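Local coordinates for fat acid-binding protein (Eubacterium ventriosum, PDB 3NYI) that holds a bound stearic acid and, as a member of the DegV family, probably serves to bind long-chain fatty acids, at residues V32-E37 with V44-D49; E71-V76 with I104-L109; D75-F80 with V87-I92; A186-L191 with G207-N212; L216-L221 with M253-S258. All coordinates share one frame; numbering follows the deposited sequence. Where two conformers were deposited one is given.

Contact 1: V32-E37 with V44-D49; sequences VSFDGE and VDITRD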
# COMPACT_ATOMS: atom_id res chain seq x y z
N VAL A 32 -7.90 -13.55 -1.64
CA VAL A 32 -7.08 -14.39 -0.79
C VAL A 32 -7.67 -15.80 -0.71
O VAL A 32 -8.89 -15.98 -0.82
CB VAL A 32 -6.93 -13.78 0.61
CG1 VAL A 32 -8.30 -13.56 1.25
CG2 VAL A 32 -6.07 -14.66 1.49
N SER A 33 -6.80 -16.81 -0.57
CA SER A 33 -7.24 -18.19 -0.40
C SER A 33 -6.47 -18.83 0.74
O SER A 33 -5.27 -18.62 0.88
CB SER A 33 -7.04 -19.03 -1.67
OG SER A 33 -7.36 -20.40 -1.43
N PHE A 34 -7.17 -19.62 1.55
CA PHE A 34 -6.52 -20.33 2.65
C PHE A 34 -6.17 -21.77 2.30
O PHE A 34 -5.24 -22.33 2.86
CB PHE A 34 -7.40 -20.25 3.90
CG PHE A 34 -7.69 -18.85 4.31
CD1 PHE A 34 -6.71 -18.10 4.96
CD2 PHE A 34 -8.89 -18.24 3.99
CE1 PHE A 34 -6.95 -16.80 5.33
CE2 PHE A 34 -9.13 -16.93 4.35
CZ PHE A 34 -8.16 -16.20 5.01
N ASP A 35 -6.89 -22.35 1.35
CA ASP A 35 -6.64 -23.73 0.96
C ASP A 35 -6.03 -23.85 -0.43
O ASP A 35 -5.68 -24.95 -0.87
CB ASP A 35 -7.92 -24.58 1.06
CG ASP A 35 -9.04 -24.05 0.18
OD1 ASP A 35 -8.78 -23.20 -0.71
OD2 ASP A 35 -10.19 -24.50 0.37
N GLY A 36 -5.92 -22.72 -1.13
CA GLY A 36 -5.41 -22.72 -2.49
C GLY A 36 -6.43 -23.11 -3.54
O GLY A 36 -6.12 -23.15 -4.73
N GLU A 37 -7.66 -23.40 -3.11
CA GLU A 37 -8.73 -23.76 -4.04
C GLU A 37 -9.79 -22.66 -4.11
O GLU A 37 -10.09 -22.15 -5.18
CB GLU A 37 -9.39 -25.08 -3.62
CG GLU A 37 -8.47 -26.27 -3.75
CD GLU A 37 -7.91 -26.41 -5.16
OE1 GLU A 37 -8.71 -26.65 -6.09
OE2 GLU A 37 -6.68 -26.28 -5.33
N VAL A 44 -14.63 -7.78 0.35
CA VAL A 44 -15.97 -8.02 -0.18
C VAL A 44 -16.51 -9.37 0.27
O VAL A 44 -17.59 -9.44 0.87
CB VAL A 44 -16.01 -7.94 -1.73
CG1 VAL A 44 -17.40 -8.32 -2.26
CG2 VAL A 44 -15.61 -6.54 -2.22
N ASP A 45 -15.77 -10.44 0.01
CA ASP A 45 -16.19 -11.80 0.40
C ASP A 45 -15.63 -12.20 1.76
O ASP A 45 -15.97 -13.25 2.30
CB ASP A 45 -15.76 -12.83 -0.66
CG ASP A 45 -16.32 -12.52 -2.04
OD1 ASP A 45 -17.50 -12.11 -2.14
OD2 ASP A 45 -15.57 -12.69 -3.02
N ILE A 46 -14.77 -11.36 2.32
CA ILE A 46 -14.13 -11.66 3.59
C ILE A 46 -13.58 -10.36 4.14
O ILE A 46 -13.29 -9.44 3.38
CB ILE A 46 -12.97 -12.67 3.45
CG1 ILE A 46 -12.44 -13.08 4.82
CG2 ILE A 46 -11.84 -12.10 2.58
CD1 ILE A 46 -11.30 -14.06 4.77
N THR A 47 -13.44 -10.26 5.46
CA THR A 47 -12.98 -9.01 6.06
C THR A 47 -11.52 -9.08 6.49
O THR A 47 -10.96 -10.16 6.73
CB THR A 47 -13.80 -8.61 7.30
OG1 THR A 47 -13.35 -9.36 8.43
CG2 THR A 47 -15.29 -8.84 7.06
N ARG A 48 -10.92 -7.91 6.59
CA ARG A 48 -9.53 -7.80 6.97
C ARG A 48 -9.28 -8.44 8.33
O ARG A 48 -8.34 -9.23 8.50
CB ARG A 48 -9.14 -6.32 6.98
CG ARG A 48 -7.72 -6.07 7.34
CD ARG A 48 -7.64 -5.52 8.72
NE ARG A 48 -6.32 -4.97 8.98
CZ ARG A 48 -5.83 -4.80 10.20
NH1 ARG A 48 -6.57 -5.15 11.24
NH2 ARG A 48 -4.61 -4.30 10.37
N ASP A 49 -10.13 -8.14 9.30
CA ASP A 49 -9.95 -8.70 10.63
C ASP A 49 -10.03 -10.23 10.67
O ASP A 49 -9.25 -10.87 11.38
CB ASP A 49 -10.91 -8.04 11.64
CG ASP A 49 -10.50 -6.61 11.98
OD1 ASP A 49 -9.48 -6.13 11.45
OD2 ASP A 49 -11.20 -5.96 12.79
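Ile46 meets Phe34 at the ring edge: the methyl CD1 of the isoleucine lies near the plane of the phenyl ring, and not over a face. Phe34 CE2 is 3.6 Å from Ile46 CD1, and Phe34 CZ is close behind. The reach comes from a fully extended isoleucine, with CG1 opposite the backbone N (chi1 -173°) and CD1 carried on in the same zigzag (chi2 -179°). Its other branch works separately: Ile46 CG2 rests 4.1 Å from Val32 CG1, the two side chains crossing at about a right angle. A beta-branched isoleucine suits this place because one residue sends a short arm to the valine and a long arm to the ring. Beyond Phe34 the chain folds back through an Asx turn, in which Asp35 OD1 takes the N-H of Glu37 and also that of Thr38. The contact thus joins the end of strand 25-33 and the loop after it to the loop leading into helix 48-57, of which Thr47 is the N-cap. Val32 and Ile46 both also touch Ile274 of helix 274-280, Ile46 lies on Tyr40 of strand 39-41, and Phe34 has a cation-pi partner in Arg54 of helix 48-57.

Contact 2: E71-V76 with I104-L109; sequences ESYADV and INAKSL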
# COMPACT_ATOMS: atom_id res chain seq x y z
N GLU A 71 -11.29 -8.96 -16.03
CA GLU A 71 -12.72 -8.63 -16.12
C GLU A 71 -13.21 -7.73 -14.98
O GLU A 71 -14.08 -6.88 -15.19
CB GLU A 71 -13.58 -9.91 -16.14
CG GLU A 71 -13.27 -10.86 -17.27
CD GLU A 71 -13.56 -12.30 -16.90
OE1 GLU A 71 -14.25 -13.00 -17.68
OE2 GLU A 71 -13.11 -12.74 -15.82
N SER A 72 -12.65 -7.91 -13.79
CA SER A 72 -12.99 -7.08 -12.63
C SER A 72 -12.66 -5.60 -12.84
O SER A 72 -13.48 -4.72 -12.56
CB SER A 72 -12.26 -7.57 -11.37
OG SER A 72 -12.81 -8.80 -10.94
N TYR A 73 -11.46 -5.33 -13.31
CA TYR A 73 -11.09 -3.98 -13.72
C TYR A 73 -11.99 -3.50 -14.85
O TYR A 73 -12.50 -2.38 -14.81
CB TYR A 73 -9.65 -3.95 -14.20
CG TYR A 73 -8.60 -3.84 -13.10
CD1 TYR A 73 -7.70 -4.87 -12.87
CD2 TYR A 73 -8.50 -2.70 -12.32
CE1 TYR A 73 -6.72 -4.77 -11.88
CE2 TYR A 73 -7.53 -2.58 -11.34
CZ TYR A 73 -6.64 -3.62 -11.12
OH TYR A 73 -5.68 -3.48 -10.14
N ALA A 74 -12.17 -4.34 -15.87
CA ALA A 74 -12.88 -3.93 -17.07
C ALA A 74 -14.32 -3.48 -16.77
O ALA A 74 -14.78 -2.49 -17.31
CB ALA A 74 -12.89 -5.06 -18.11
N ASP A 75 -15.02 -4.23 -15.93
CA ASP A 75 -16.39 -3.86 -15.56
C ASP A 75 -16.45 -2.50 -14.84
O ASP A 75 -17.37 -1.71 -15.06
CB ASP A 75 -17.03 -4.96 -14.71
CG ASP A 75 -17.31 -6.25 -15.51
OD1 ASP A 75 -17.26 -6.24 -16.76
OD2 ASP A 75 -17.59 -7.28 -14.87
N VAL A 76 -15.47 -2.21 -13.99
CA VAL A 76 -15.41 -0.90 -13.35
C VAL A 76 -15.10 0.19 -14.38
O VAL A 76 -15.81 1.20 -14.46
CB VAL A 76 -14.37 -0.88 -12.21
CG1 VAL A 76 -14.18 0.53 -11.66
CG2 VAL A 76 -14.81 -1.84 -11.11
N ILE A 104 -4.05 -2.93 -17.33
CA ILE A 104 -3.68 -2.53 -18.68
C ILE A 104 -4.50 -3.34 -19.69
O ILE A 104 -5.07 -2.79 -20.65
CB ILE A 104 -2.18 -2.76 -18.96
CG1 ILE A 104 -1.33 -1.76 -18.17
CG2 ILE A 104 -1.90 -2.58 -20.45
CD1 ILE A 104 -1.62 -0.33 -18.51
N ASN A 105 -4.56 -4.65 -19.49
CA ASN A 105 -5.39 -5.48 -20.37
C ASN A 105 -6.86 -5.07 -20.32
O ASN A 105 -7.55 -5.11 -21.34
CB ASN A 105 -5.21 -6.97 -20.09
CG ASN A 105 -3.96 -7.54 -20.76
OD1 ASN A 105 -2.94 -6.86 -20.86
ND2 ASN A 105 -4.06 -8.77 -21.24
N ALA A 106 -7.32 -4.65 -19.15
CA ALA A 106 -8.73 -4.27 -19.00
C ALA A 106 -9.02 -2.95 -19.72
O ALA A 106 -10.08 -2.79 -20.34
CB ALA A 106 -9.10 -4.17 -17.53
N LYS A 107 -8.09 -2.00 -19.63
CA LYS A 107 -8.22 -0.76 -20.39
C LYS A 107 -8.37 -1.06 -21.89
O LYS A 107 -9.24 -0.50 -22.57
CB LYS A 107 -7.01 0.16 -20.14
CG LYS A 107 -6.88 1.27 -21.16
CD LYS A 107 -5.71 2.17 -20.83
CE LYS A 107 -5.50 3.23 -21.89
NZ LYS A 107 -4.45 4.21 -21.47
N SER A 108 -7.54 -1.97 -22.40
CA SER A 108 -7.61 -2.34 -23.81
C SER A 108 -8.95 -2.96 -24.17
O SER A 108 -9.55 -2.63 -25.19
CB SER A 108 -6.47 -3.28 -24.19
OG SER A 108 -5.23 -2.59 -24.17
N LEU A 109 -9.42 -3.87 -23.33
CA LEU A 109 -10.74 -4.48 -23.51
C LEU A 109 -11.84 -3.42 -23.66
O LEU A 109 -12.68 -3.50 -24.57
CB LEU A 109 -11.08 -5.36 -22.31
CG LEU A 109 -11.40 -6.83 -22.53
CD1 LEU A 109 -10.12 -7.61 -22.77
CD2 LEU A 109 -12.14 -7.37 -21.32
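Ala106 presses its methyl into the backbone of helix 70-81, its CB lying 3.4 Å from Tyr73 CB and 3.5 Å from Ala74 N. The side chain of Tyr73 turns out of the way of Ala106. Its CG stands opposite the carbonyl carbon (chi1 -83°), which swings the ring off along the interface, so that Ala106 meets the CB and finds the ring only obliquely. At the far end of that ring the OH is hydrogen-bonded to Ser99 OG, at the start of helix 99-113, which anchors the tyrosine by its tip as well as its stem. Ala74 has no torsion to choose: its CB sits 3.9 Å from Ala106 CB and 4.0 Å from Leu109 CD2. Leu109 is the less regular side chain, its first torsion of -123° falling off the staggered positions while CD2 reaches across to the alanine methyl. Small residues are what the geometry requires, for the CA atoms of Ala74 and Ala106 are 4.6 Å apart and the two short axes approach to 8.0 Å, crossing at -47°. Ala106 is also touched by Val70 and Phe77 of helix 70-81, so its methyl lies among side chains of that helix. Every side-chain contact between the two segments is apolar; cohesion here therefore rests on close-fitting methyl groups, mostly buried, while the polar tyrosine end is satisfied by the serine beyond.

Contact 3: D75-F80 with V87-I92; sequences DVFRSF and VVCFTI
Phe77 packs on Val87 and Cys89 in an alpha/beta unit, in which helix 70-81 lies against the strand that follows it, 87-91, running at 160° to it. The sulfur-aromatic contact is the most specific. Cys89 SG stands at the edge of the Phe77 ring, near its plane, 3.7 Å from Phe77 CZ. The cysteine sulfur is trans to the backbone N (chi1 178°), which carries it out from the strand to the ring. A small, polarisable side chain such as cysteine suits a place against the ring edge. The apolar contacts belong to Val87, whose two methyls part company: CG1 approaches Phe77 CD1 at 4.0 Å, and CG2 approaches Phe80 CB at 3.7 Å. Its beta branch thus serves two aromatic residues on successive helical turns. An alanine at Phe77 would remove the ring and is likely to open a gap between helix and strand beside Val87 CG1 and take from the Cys89 sulfur the ring edge it rests on. Phe77 also touches Val110 of helix 99-113, while Phe80 reaches over to Lys6 and Val8 of strand 6-10, which pairs in parallel with 87-91. Between the two segments the contact is apolar; nearby, Thr91 OG1 bonds to Ile92 O at 3.1 Å. On the helix, Val76 O accepts twice, from Phe80 N at 3.3 Å and from Ser79 OG at 3.1 Å.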
# COMPACT_ATOMS: atom_id res chain seq x y z
N ASP A 75 -15.02 -4.23 -15.93
CA ASP A 75 -16.39 -3.86 -15.56
C ASP A 75 -16.45 -2.50 -14.84
O ASP A 75 -17.37 -1.71 -15.06
CB ASP A 75 -17.03 -4.96 -14.71
CG ASP A 75 -17.31 -6.25 -15.51
OD1 ASP A 75 -17.26 -6.24 -16.76
OD2 ASP A 75 -17.59 -7.28 -14.87
N VAL A 76 -15.47 -2.21 -13.99
CA VAL A 76 -15.41 -0.90 -13.35
C VAL A 76 -15.10 0.19 -14.38
O VAL A 76 -15.81 1.20 -14.46
CB VAL A 76 -14.37 -0.88 -12.21
CG1 VAL A 76 -14.18 0.53 -11.66
CG2 VAL A 76 -14.81 -1.84 -11.11
N PHE A 77 -14.06 -0.01 -15.19
CA PHE A 77 -13.72 0.98 -16.21
C PHE A 77 -14.91 1.25 -17.12
O PHE A 77 -15.23 2.40 -17.42
CB PHE A 77 -12.52 0.53 -17.07
CG PHE A 77 -11.23 0.36 -16.30
CD1 PHE A 77 -11.10 0.82 -15.00
CD2 PHE A 77 -10.14 -0.24 -16.91
CE1 PHE A 77 -9.90 0.65 -14.31
CE2 PHE A 77 -8.94 -0.41 -16.23
CZ PHE A 77 -8.82 0.04 -14.93
N ARG A 78 -15.57 0.18 -17.56
CA ARG A 78 -16.68 0.29 -18.50
C ARG A 78 -17.83 1.12 -17.95
O ARG A 78 -18.36 1.99 -18.64
CB ARG A 78 -17.17 -1.11 -18.90
CG ARG A 78 -17.63 -1.21 -20.34
CD ARG A 78 -18.24 -2.57 -20.64
NE ARG A 78 -17.36 -3.67 -20.25
CZ ARG A 78 -16.49 -4.25 -21.07
NH1 ARG A 78 -16.36 -3.84 -22.32
NH2 ARG A 78 -15.74 -5.25 -20.62
N SER A 79 -18.22 0.85 -16.71
CA SER A 79 -19.37 1.55 -16.12
C SER A 79 -19.13 3.05 -15.99
O SER A 79 -20.04 3.85 -16.22
CB SER A 79 -19.74 0.94 -14.77
OG SER A 79 -18.79 1.26 -13.77
N PHE A 80 -17.91 3.44 -15.63
CA PHE A 80 -17.57 4.86 -15.57
C PHE A 80 -17.51 5.48 -16.96
O PHE A 80 -18.06 6.56 -17.19
CB PHE A 80 -16.25 5.09 -14.82
CG PHE A 80 -16.32 4.83 -13.34
CD1 PHE A 80 -17.38 5.31 -12.59
CD2 PHE A 80 -15.32 4.11 -12.70
CE1 PHE A 80 -17.45 5.08 -11.22
CE2 PHE A 80 -15.38 3.88 -11.32
CZ PHE A 80 -16.45 4.37 -10.59
N VAL A 87 -11.12 8.11 -16.32
CA VAL A 87 -10.76 7.22 -15.22
C VAL A 87 -9.27 7.26 -14.94
O VAL A 87 -8.45 7.24 -15.85
CB VAL A 87 -11.16 5.75 -15.56
CG1 VAL A 87 -10.59 4.79 -14.52
CG2 VAL A 87 -12.66 5.61 -15.66
N VAL A 88 -8.90 7.32 -13.66
CA VAL A 88 -7.51 7.15 -13.27
C VAL A 88 -7.39 6.01 -12.28
O VAL A 88 -8.02 6.03 -11.23
CB VAL A 88 -6.93 8.43 -12.61
CG1 VAL A 88 -5.46 8.25 -12.39
CG2 VAL A 88 -7.20 9.64 -13.49
N CYS A 89 -6.55 5.03 -12.61
CA CYS A 89 -6.48 3.81 -11.83
C CYS A 89 -5.08 3.52 -11.28
O CYS A 89 -4.13 3.40 -12.06
CB CYS A 89 -6.96 2.64 -12.70
SG CYS A 89 -6.89 1.04 -11.89
N PHE A 90 -4.95 3.41 -9.96
CA PHE A 90 -3.66 3.10 -9.31
C PHE A 90 -3.58 1.64 -8.90
O PHE A 90 -4.54 1.06 -8.41
CB PHE A 90 -3.48 3.94 -8.04
CG PHE A 90 -3.40 5.41 -8.29
CD1 PHE A 90 -2.17 6.04 -8.37
CD2 PHE A 90 -4.56 6.16 -8.43
CE1 PHE A 90 -2.09 7.41 -8.59
CE2 PHE A 90 -4.49 7.53 -8.66
CZ PHE A 90 -3.25 8.15 -8.74
N THR A 91 -2.41 1.04 -9.08
CA THR A 91 -2.23 -0.35 -8.67
C THR A 91 -1.00 -0.46 -7.79
O THR A 91 -0.15 0.43 -7.77
CB THR A 91 -2.02 -1.30 -9.87
OG1 THR A 91 -0.75 -1.05 -10.47
CG2 THR A 91 -3.10 -1.10 -10.91
N ILE A 92 -0.94 -1.57 -7.08
CA ILE A 92 0.25 -1.92 -6.31
C ILE A 92 1.45 -1.99 -7.27
O ILE A 92 1.28 -2.22 -8.48
CB ILE A 92 0.02 -3.28 -5.60
CG1 ILE A 92 1.10 -3.55 -4.53
CG2 ILE A 92 -0.04 -4.43 -6.64
CD1 ILE A 92 0.82 -4.84 -3.68

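Contact 4: A186-L191 with G207-N212; sequences AATGKL and GGIGRN
Arg211 NH1 gives a short, straight hydrogen bond to Leu191 O, 2.7 Å long with an N-H...O angle of 161°. The donor lies in the carbonyl plane on a lone pair, and the oxygen lies almost in the guanidinium plane, so both flat groups are turned to favour the bond. The arginine gets there by standing nearly straight: its chain is extended from CG to NE, leaving the guanidinium to meet the oxygen with an edge. A long, planar donor suits this span, since the CA atoms of Leu191 and Arg211 are 9.3 Å apart. Lys190 NZ lies 6.7 Å from Arg211 NH2, so any mutual repulsion is probably slight. Both Leu191 and Arg211 also touch a crystal neighbour, and the lattice may influence their exact pose.

The second meeting is apolar: Thr188 CG2 packs on Ile209 CG2 at 3.9 Å. Thr188 turns its OG1 to the inner position (chi1 65°), where the hydroxyl bonds to Val183 O and Thr185 N, and this leaves the methyl to face the isoleucine. A threonine fits because one branch serves the loop and the other the strand. Ile209 also touches Val193, and Arg211 O accepts from Lys194 NZ. The loop before strand 194-200 thus lies against the outermost strand of the mixed sheet, 203-210, in which Gly207 and Gly208 both face Val196 as a classic beta bulge.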
# COMPACT_ATOMS: atom_id res chain seq x y z
N ALA A 186 22.15 -13.40 4.73
CA ALA A 186 22.71 -14.31 5.72
C ALA A 186 22.30 -13.85 7.11
O ALA A 186 21.83 -14.65 7.92
CB ALA A 186 24.23 -14.36 5.59
N ALA A 187 22.43 -12.55 7.36
CA ALA A 187 22.09 -11.98 8.66
C ALA A 187 20.61 -12.18 9.06
O ALA A 187 20.33 -12.51 10.21
CB ALA A 187 22.46 -10.50 8.71
N THR A 188 19.69 -11.98 8.13
CA THR A 188 18.27 -12.08 8.48
C THR A 188 17.80 -13.53 8.58
O THR A 188 16.73 -13.81 9.11
CB THR A 188 17.34 -11.30 7.49
OG1 THR A 188 17.40 -11.87 6.18
CG2 THR A 188 17.72 -9.82 7.44
N GLY A 189 18.62 -14.46 8.09
CA GLY A 189 18.25 -15.86 8.09
C GLY A 189 18.53 -16.53 9.42
O GLY A 189 18.16 -17.68 9.65
N LYS A 190 19.21 -15.81 10.31
CA LYS A 190 19.58 -16.35 11.61
C LYS A 190 18.38 -16.47 12.56
O LYS A 190 17.44 -15.68 12.49
CB LYS A 190 20.71 -15.54 12.24
CG LYS A 190 22.09 -16.16 12.05
CD LYS A 190 23.01 -15.28 11.22
CE LYS A 190 24.42 -15.86 11.15
NZ LYS A 190 25.14 -15.80 12.46
N LEU A 191 18.42 -17.46 13.43
CA LEU A 191 17.32 -17.72 14.35
C LEU A 191 17.05 -16.52 15.26
O LEU A 191 17.95 -16.00 15.92
CB LEU A 191 17.61 -18.97 15.19
CG LEU A 191 16.62 -19.30 16.31
CD1 LEU A 191 15.26 -19.61 15.73
CD2 LEU A 191 17.13 -20.46 17.18
N GLY A 207 16.84 -2.44 5.89
CA GLY A 207 17.30 -1.21 6.53
C GLY A 207 17.91 -1.40 7.91
O GLY A 207 18.33 -0.43 8.54
N GLY A 208 17.96 -2.64 8.39
CA GLY A 208 18.47 -2.94 9.72
C GLY A 208 17.97 -4.29 10.20
O GLY A 208 17.20 -4.95 9.50
N ILE A 209 18.41 -4.73 11.38
CA ILE A 209 17.91 -5.98 11.98
C ILE A 209 17.77 -5.85 13.50
O ILE A 209 18.22 -4.87 14.09
CB ILE A 209 18.82 -7.22 11.69
CG1 ILE A 209 20.14 -7.11 12.46
CG2 ILE A 209 19.03 -7.43 10.20
CD1 ILE A 209 21.02 -5.98 12.02
N GLY A 210 17.15 -6.85 14.11
CA GLY A 210 17.00 -6.87 15.56
C GLY A 210 16.20 -8.08 16.00
O GLY A 210 15.85 -8.93 15.18
N ARG A 211 15.89 -8.15 17.29
CA ARG A 211 15.23 -9.33 17.87
C ARG A 211 14.02 -8.96 18.71
O ARG A 211 13.02 -9.68 18.73
CB ARG A 211 16.23 -10.12 18.73
CG ARG A 211 17.38 -10.73 17.95
CD ARG A 211 18.38 -11.39 18.87
NE ARG A 211 19.53 -11.90 18.14
CZ ARG A 211 19.54 -13.05 17.47
NH1 ARG A 211 18.45 -13.82 17.45
NH2 ARG A 211 20.63 -13.44 16.83
N ASN A 212 14.12 -7.85 19.43
CA ASN A 212 13.07 -7.42 20.32
C ASN A 212 12.09 -6.49 19.60
O ASN A 212 12.50 -5.54 18.94
CB ASN A 212 13.69 -6.71 21.54
CG ASN A 212 12.66 -6.11 22.46
OD1 ASN A 212 12.34 -4.93 22.36
ND2 ASN A 212 12.13 -6.92 23.37

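Contact 5: L216-L221 with M253-S258; sequences LKNSVL and MKEVES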
# COMPACT_ATOMS: atom_id res chain seq x y z
N LEU A 216 13.03 -3.07 17.68
CA LEU A 216 12.84 -3.01 16.23
C LEU A 216 12.01 -1.80 15.85
O LEU A 216 12.31 -1.13 14.86
CB LEU A 216 12.18 -4.29 15.70
CG LEU A 216 13.12 -5.49 15.56
CD1 LEU A 216 12.34 -6.81 15.70
CD2 LEU A 216 13.87 -5.44 14.23
N LYS A 217 10.96 -1.50 16.61
CA LYS A 217 10.13 -0.34 16.32
C LYS A 217 10.93 0.94 16.51
O LYS A 217 10.76 1.92 15.78
CB LYS A 217 8.85 -0.32 17.16
CG LYS A 217 7.88 -1.44 16.82
CD LYS A 217 6.59 -1.37 17.63
CE LYS A 217 6.82 -1.63 19.12
NZ LYS A 217 5.54 -1.75 19.85
N ASN A 218 11.82 0.95 17.49
CA ASN A 218 12.69 2.11 17.67
C ASN A 218 13.65 2.28 16.49
O ASN A 218 13.95 3.39 16.08
CB ASN A 218 13.44 2.05 18.99
CG ASN A 218 12.54 2.34 20.18
OD1 ASN A 218 11.55 3.06 20.06
ND2 ASN A 218 12.87 1.77 21.33
N SER A 219 14.12 1.17 15.94
CA SER A 219 15.02 1.23 14.79
C SER A 219 14.28 1.71 13.55
O SER A 219 14.85 2.48 12.76
CB SER A 219 15.66 -0.12 14.50
OG SER A 219 16.46 -0.53 15.59
N VAL A 220 13.05 1.24 13.35
CA VAL A 220 12.20 1.76 12.28
C VAL A 220 12.15 3.29 12.34
O VAL A 220 12.35 3.96 11.33
CB VAL A 220 10.76 1.19 12.33
CG1 VAL A 220 9.82 2.00 11.43
CG2 VAL A 220 10.76 -0.27 11.89
N LEU A 221 11.90 3.84 13.53
CA LEU A 221 11.80 5.29 13.72
C LEU A 221 13.12 5.99 13.42
O LEU A 221 13.14 7.07 12.83
CB LEU A 221 11.35 5.64 15.13
CG LEU A 221 9.87 5.40 15.48
CD1 LEU A 221 9.63 5.58 16.96
CD2 LEU A 221 8.98 6.32 14.67
N MSE A 253 1.77 5.26 16.97
CA MSE A 253 1.53 6.58 16.39
C MSE A 253 2.02 7.67 17.32
O MSE A 253 2.44 8.72 16.86
CB MSE A 253 0.04 6.80 16.12
CG MSE A 253 -0.55 5.89 15.07
SE MSE A 253 -2.48 6.13 14.95
CE MSE A 253 -2.90 4.48 13.98
N LYS A 254 1.94 7.42 18.62
CA LYS A 254 2.39 8.42 19.59
C LYS A 254 3.91 8.52 19.57
O LYS A 254 4.47 9.61 19.62
CB LYS A 254 1.87 8.08 20.99
CG LYS A 254 0.37 8.27 21.16
CD LYS A 254 -0.08 7.91 22.57
CE LYS A 254 -1.55 8.26 22.79
NZ LYS A 254 -2.01 7.94 24.18
N GLU A 255 4.57 7.37 19.48
CA GLU A 255 6.02 7.31 19.41
C GLU A 255 6.53 7.99 18.14
O GLU A 255 7.57 8.65 18.17
CB GLU A 255 6.52 5.87 19.43
CG GLU A 255 6.10 5.06 20.64
CD GLU A 255 6.34 3.56 20.45
OE1 GLU A 255 7.28 3.19 19.71
OE2 GLU A 255 5.59 2.76 21.04
N VAL A 256 5.82 7.80 17.04
CA VAL A 256 6.20 8.44 15.78
C VAL A 256 6.14 9.96 15.90
O VAL A 256 7.09 10.66 15.54
CB VAL A 256 5.29 7.99 14.61
CG1 VAL A 256 5.55 8.84 13.36
CG2 VAL A 256 5.49 6.50 14.30
N GLU A 257 5.03 10.47 16.43
CA GLU A 257 4.84 11.91 16.51
C GLU A 257 5.89 12.52 17.42
O GLU A 257 6.46 13.57 17.11
CB GLU A 257 3.43 12.25 17.02
CG GLU A 257 2.33 11.96 16.00
CD GLU A 257 0.99 12.53 16.41
OE1 GLU A 257 0.82 12.87 17.61
OE2 GLU A 257 0.09 12.65 15.54
N SER A 258 6.15 11.85 18.53
CA SER A 258 7.12 12.28 19.52
C SER A 258 8.54 12.23 18.97
O SER A 258 9.30 13.19 19.07
CB SER A 258 7.01 11.39 20.77
OG SER A 258 8.09 11.60 21.65
O HOH W 1 4.09 0.60 19.87
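Leu221 leans across to helix 246-260, and its path explains the contact. From CB, which points at the other helix, the chain turns so that CG stands opposite the carbonyl carbon (chi1 -74°). There it forks: CD1 comes 3.9 Å from Glu255 O and 4.0 Å from Glu255 CB, while CD2 lies 3.5 Å from Val256 CG2 and close to the valine CA. The forked tip therefore straddles two successive residues of the helix. An alanine at Leu221 would probably leave a gap beside Val256 CG2 and Glu255 CB. Beside this apolar centre lies a polar pair. Lys217 NZ and Glu255 OE2 are not in contact, standing 4.7 Å apart, but a water lies between them and can link them, 2.8 Å from Lys217 NZ and 2.9 Å from Glu255 OE2. Lys217 has a direct salt bridge to Glu248 of the same helix 246-260, so its charge probably lies between two glutamates. The extended glutamate keeps its carboxylate beside the lysine while its CB serves the leucine. Leu221 also touches Phe252 and Thr259, which together with Glu255 and Val256 make a four-residue hole on one helix face. This is a knob seated in a hole, between two helices whose short axes lie 10.8 Å apart at a crossing of -38°, packed side by side against the mixed sheet of an alpha/beta domain.

Overall arrangement
Contacts 2 and 3 are neighbours, with centres about 7 Å apart, and both use helix 70-81; Tyr73 touches Cys89 and Thr91, and Ala106 touches Phe77, so the helix packs on strand and helix together. Contact 1 lies about 23 Å from each, centre to centre, reaching the same sheet as contact 3. Contacts 4 and 5 are joined through Leu216, which packs on Gly210 and Arg211, their centres about 19 Å apart. These two lie on the far side of the chain's centre from contacts 2 and 3. The bound stearic acid is nearest to contacts 1, 2 and 5, with the side chains of Val32, Tyr73 and Val256 each about 9 Å from it.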